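Local coordinates for pathogenicity island protein (Staphylococcus aureus subsp. aureus, PDB 3HL6), which is of unknown function but is encoded by a Staphylococcus aureus pathogenicity island and is seen as an assembly of two copies, at residues K74-E77 against G78-S82; S101-M104 against A105-F109. One frame throughout, in Å; residues are numbered along the deposited sequence.

Contact 1. Residues K74-E77 against G78-S82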
loop_
_atom_site.group_PDB
_atom_site.type_symbol
_atom_site.label_atom_id
_atom_site.label_comp_id
_atom_site.label_asym_id
_atom_site.label_seq_id
_atom_site.Cartn_x
_atom_site.Cartn_y
_atom_site.Cartn_z
ATOM N N LYS B 74 4.721 -11.338 7.324
ATOM C CA LYS B 74 5.956 -10.553 7.392
ATOM C C LYS B 74 6.381 -10.163 5.982
ATOM O O LYS B 74 7.453 -9.577 5.773
ATOM C CB LYS B 74 7.073 -11.351 8.091
ATOM C CG LYS B 74 6.810 -11.642 9.571
ATOM C CD LYS B 74 8.131 -11.787 10.332
ATOM C CE LYS B 74 9.188 -10.761 9.810
ATOM N NZ LYS B 74 10.571 -11.387 9.594
ATOM N N HIS B 75 5.540 -10.513 5.015
ATOM C CA HIS B 75 5.866 -10.287 3.620
ATOM C C HIS B 75 4.654 -9.737 2.880
ATOM O O HIS B 75 3.954 -10.455 2.136
ATOM C CB HIS B 75 6.418 -11.566 2.968
ATOM C CG HIS B 75 7.752 -11.978 3.519
ATOM N ND1 HIS B 75 8.918 -11.280 3.260
ATOM C CD2 HIS B 75 8.097 -12.977 4.371
ATOM C CE1 HIS B 75 9.923 -11.847 3.908
ATOM N NE2 HIS B 75 9.450 -12.872 4.594
ATOM N N THR B 76 4.395 -8.460 3.129
ATOM C CA THR B 76 3.375 -7.746 2.403
ATOM C C THR B 76 3.996 -6.835 1.346
ATOM O O THR B 76 3.285 -6.253 0.542
ATOM C CB THR B 76 2.520 -6.899 3.338
ATOM O OG1 THR B 76 3.349 -6.352 4.375
ATOM C CG2 THR B 76 1.406 -7.760 3.971
ATOM N N GLU B 77 5.321 -6.708 1.347
ATOM C CA GLU B 77 5.979 -5.801 0.432
ATOM C C GLU B 77 5.675 -6.093 -1.036
ATOM O O GLU B 77 5.673 -5.182 -1.842
ATOM C CB GLU B 77 7.479 -5.797 0.677
ATOM C CG GLU B 77 8.155 -7.057 0.223
ATOM C CD GLU B 77 8.112 -8.117 1.297
ATOM O OE1 GLU B 77 7.447 -7.874 2.340
ATOM O OE2 GLU B 77 8.747 -9.179 1.120
ATOM N N GLY B 78 5.430 -7.343 -1.404
ATOM C CA GLY B 78 4.894 -7.625 -2.735
ATOM C C GLY B 78 3.639 -6.827 -3.059
ATOM O O GLY B 78 3.622 -6.053 -4.029
ATOM N N LEU B 79 2.585 -6.975 -2.258
ATOM C CA LEU B 79 1.356 -6.208 -2.500
ATOM C C LEU B 79 1.609 -4.674 -2.529
ATOM O O LEU B 79 1.130 -3.957 -3.430
ATOM C CB LEU B 79 0.268 -6.575 -1.482
ATOM C CG LEU B 79 -0.349 -7.954 -1.711
ATOM C CD1 LEU B 79 -1.482 -8.258 -0.735
ATOM C CD2 LEU B 79 -0.829 -8.098 -3.130
ATOM N N ILE B 80 2.389 -4.190 -1.557
ATOM C CA ILE B 80 2.624 -2.755 -1.357
ATOM C C ILE B 80 3.387 -2.188 -2.546
ATOM O O ILE B 80 3.145 -1.058 -2.983
ATOM C CB ILE B 80 3.347 -2.501 -0.021
ATOM C CG1 ILE B 80 2.629 -3.272 1.082
ATOM C CG2 ILE B 80 3.391 -1.024 0.341
ATOM C CD1 ILE B 80 2.981 -2.850 2.418
ATOM N N ARG B 81 4.256 -3.016 -3.112
ATOM C CA ARG B 81 5.126 -2.567 -4.160
ATOM C C ARG B 81 4.406 -2.468 -5.472
ATOM O O ARG B 81 4.741 -1.612 -6.268
ATOM C CB ARG B 81 6.296 -3.512 -4.296
ATOM C CG ARG B 81 7.502 -3.065 -3.489
ATOM C CD ARG B 81 8.615 -4.063 -3.701
ATOM N NE ARG B 81 9.678 -3.963 -2.695
ATOM C CZ ARG B 81 10.431 -4.997 -2.300
ATOM N NH1 ARG B 81 10.231 -6.212 -2.826
ATOM N NH2 ARG B 81 11.387 -4.821 -1.381
ATOM N N SER B 82 3.397 -3.325 -5.700
ATOM C CA SER B 82 2.495 -3.149 -6.823
ATOM C C SER B 82 1.651 -1.900 -6.681
ATOM O O SER B 82 1.118 -1.378 -7.674
ATOM C CB SER B 82 1.600 -4.359 -6.992
ATOM O OG SER B 82 2.360 -5.491 -7.401
HETATM O O HOH W 1 6.674 -10.205 -1.021
#

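Contact 2. Residues S101-M104 against A105-F109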
loop_
_atom_site.group_PDB
_atom_site.type_symbol
_atom_site.label_atom_id
_atom_site.label_comp_id
_atom_site.label_asym_id
_atom_site.label_seq_id
_atom_site.Cartn_x
_atom_site.Cartn_y
_atom_site.Cartn_z
ATOM N N SER B 101 3.328 -2.811 -16.318
ATOM C CA SER B 101 3.040 -3.753 -17.394
ATOM C C SER B 101 4.305 -4.290 -18.065
ATOM O O SER B 101 4.463 -5.511 -18.236
ATOM C CB SER B 101 2.073 -3.156 -18.414
ATOM O OG SER B 101 0.894 -2.749 -17.749
ATOM N N ASP B 102 5.216 -3.402 -18.429
ATOM C CA ASP B 102 6.491 -3.868 -18.974
ATOM C C ASP B 102 7.304 -4.656 -17.956
ATOM O O ASP B 102 8.010 -5.612 -18.311
ATOM C CB ASP B 102 7.341 -2.702 -19.449
ATOM C CG ASP B 102 6.740 -2.005 -20.636
ATOM O OD1 ASP B 102 5.941 -2.657 -21.331
ATOM O OD2 ASP B 102 7.071 -0.818 -20.850
ATOM N N MET B 103 7.195 -4.270 -16.692
ATOM C CA MET B 103 7.818 -5.061 -15.664
ATOM C C MET B 103 7.310 -6.485 -15.706
ATOM O O MET B 103 8.105 -7.439 -15.587
ATOM C CB MET B 103 7.602 -4.472 -14.293
ATOM C CG MET B 103 8.385 -5.234 -13.245
ATOM S SD MET B 103 10.166 -5.042 -13.398
ATOM C CE MET B 103 10.768 -6.121 -12.099
ATOM N N MET B 104 5.999 -6.645 -15.886
ATOM C CA MET B 104 5.424 -7.986 -15.872
ATOM C C MET B 104 5.763 -8.710 -17.173
ATOM O O MET B 104 6.129 -9.876 -17.161
ATOM C CB MET B 104 3.920 -7.926 -15.600
ATOM C CG MET B 104 3.230 -9.252 -15.611
ATOM S SD MET B 104 1.436 -9.242 -15.374
ATOM C CE MET B 104 1.195 -11.001 -15.351
ATOM N N ALA B 105 5.672 -7.996 -18.295
ATOM C CA ALA B 105 6.024 -8.537 -19.610
ATOM C C ALA B 105 7.466 -9.029 -19.652
ATOM O O ALA B 105 7.777 -10.087 -20.221
ATOM C CB ALA B 105 5.799 -7.479 -20.686
ATOM N N SER B 106 8.346 -8.244 -19.045
ATOM C CA SER B 106 9.738 -8.645 -18.838
ATOM C C SER B 106 9.843 -9.961 -18.126
ATOM O O SER B 106 10.410 -10.900 -18.659
ATOM C CB SER B 106 10.454 -7.596 -18.017
ATOM O OG SER B 106 11.802 -7.576 -18.391
ATOM N N GLN B 107 9.270 -10.043 -16.927
ATOM C CA GLN B 107 9.359 -11.269 -16.142
ATOM C C GLN B 107 8.764 -12.471 -16.841
ATOM O O GLN B 107 9.185 -13.596 -16.611
ATOM C CB GLN B 107 8.674 -11.105 -14.794
ATOM C CG GLN B 107 9.346 -10.110 -13.914
ATOM C CD GLN B 107 10.784 -10.466 -13.645
ATOM O OE1 GLN B 107 11.131 -11.637 -13.450
ATOM N NE2 GLN B 107 11.641 -9.457 -13.629
ATOM N N LEU B 108 7.759 -12.231 -17.667
ATOM C CA LEU B 108 7.034 -13.289 -18.334
ATOM C C LEU B 108 7.739 -13.706 -19.633
ATOM O O LEU B 108 7.836 -14.900 -19.943
ATOM C CB LEU B 108 5.621 -12.791 -18.605
ATOM C CG LEU B 108 4.459 -13.642 -19.093
ATOM C CD1 LEU B 108 4.454 -15.028 -18.496
ATOM C CD2 LEU B 108 3.184 -12.914 -18.724
ATOM N N PHE B 109 8.262 -12.740 -20.376
ATOM C CA PHE B 109 8.726 -13.010 -21.728
ATOM C C PHE B 109 10.223 -12.850 -21.953
ATOM O O PHE B 109 10.752 -13.349 -22.938
ATOM C CB PHE B 109 8.037 -12.053 -22.697
ATOM C CG PHE B 109 6.565 -12.224 -22.774
ATOM C CD1 PHE B 109 6.010 -13.485 -22.856
ATOM C CD2 PHE B 109 5.735 -11.115 -22.757
ATOM C CE1 PHE B 109 4.636 -13.640 -22.953
ATOM C CE2 PHE B 109 4.363 -11.257 -22.845
ATOM C CZ PHE B 109 3.808 -12.518 -22.940
#

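Contact 1. Residues K74-E77 against G78-S82
Glu77 and Arg81 run side by side one turn apart where a loop winds into the N-terminal turn of helix 77-88, and the i to i+4 pattern begins here. Ile80 N donates to Thr76 O at 3.1 Å, whereas Arg81 N reaches Glu77 O at 2.9 Å with a bent N-H...O angle of 137°. The Glu77 side chain starts between its backbone N and carbonyl carbon (chi1 72°), which puts CG 3.2 Å from Gly78 N, and a further bend at chi2 turns the carboxylate back toward His75. Arg81 points the same way, and Glu77 CG lies over one guanidinium face near its rim. The charged ends do not meet: Glu77 OE2 and Arg81 NH1 are 5.2 Å apart, so any attraction is probably modest. The carboxylate is committed elsewhere, OE1 to a salt bridge with Arg19 of the second subunit. Thr76 and Ile80, both buried, pack on Leu18 of helix 13-30 and on Thr22 and Gly15, respectively, of the second subunit; Ile80 CD1 is 4.0 Å from Thr76 OG1. A water links Glu77 OE2 to Gly78 N through two weak bonds. His75 ND1, its partner lying in the ring plane, donates to the syn lone pair of Glu77 OE2 at 3.0 Å.

Contact 2. Residues S101-M104 against A105-F109
Ala105 N donates to Ser101 O at 2.8 Å, with an N-H...O angle of 168°, in the first of four successive i to i+4 bonds that define this part of the alpha-helix 100-109. Ser106 N to Asp102 O, Gln107 N to Met103 O and Leu108 N to Met104 O continue the series; the last is the most bent at hydrogen, at 140°. On one flank Met103 and Gln107 lie side by side and point the same way. Met103 CG stands anti to the backbone N (chi1 -174°), and a bend at chi2 helps carry the methyl CE to 3.8 Å from Gln107 NE2, a van der Waals approach of a methyl to an amide nitrogen. Gln107 bends at chi2 as well, while its CG sits 3.4 Å from Met103 O; its side chain also touches Met158 and Leu159 of helix 152-163. Met104 instead stays extended through CE, and packs against Leu159 and against Leu173 of helix 171-184. Ala105, whose CB lies 3.4 Å from Ser101 O, joins Ser101 in packing against Tyr208. Two polar ends, of Asp102 and Ser106, bond outside the segments, Asp102 OD1 to Tyr208 OH and Ser106 OG to Glu110 OE1. Leu108 also touches Leu159, so it shares a buried interhelical face with Met104, although their own meeting is slight: Met104 CE is 4.4 Å from Leu108 CD2.

In the fold
Contacts 1 and 2 are both local, each within one continuous stretch, but they occupy different helices, 77-88 and 100-109. Their centres are 18 Å apart, and their nearest atoms, about 8 Å apart, do not touch. Contact 1 begins a helix and lies farther from the chain centre, about 13 Å against 10 Å; the second subunit reaches both its apolar and its charged residues. Contact 2 is a run of helix that no other chain of the assembly touches, packed by helices 152-163, 171-184 and 191-208. Charged groups and a weakly held water feature in contact 1, whereas methionine, leucine and alanine packing dominates contact 2, with polar bonds from Asp102 and Ser106 to residues outside it.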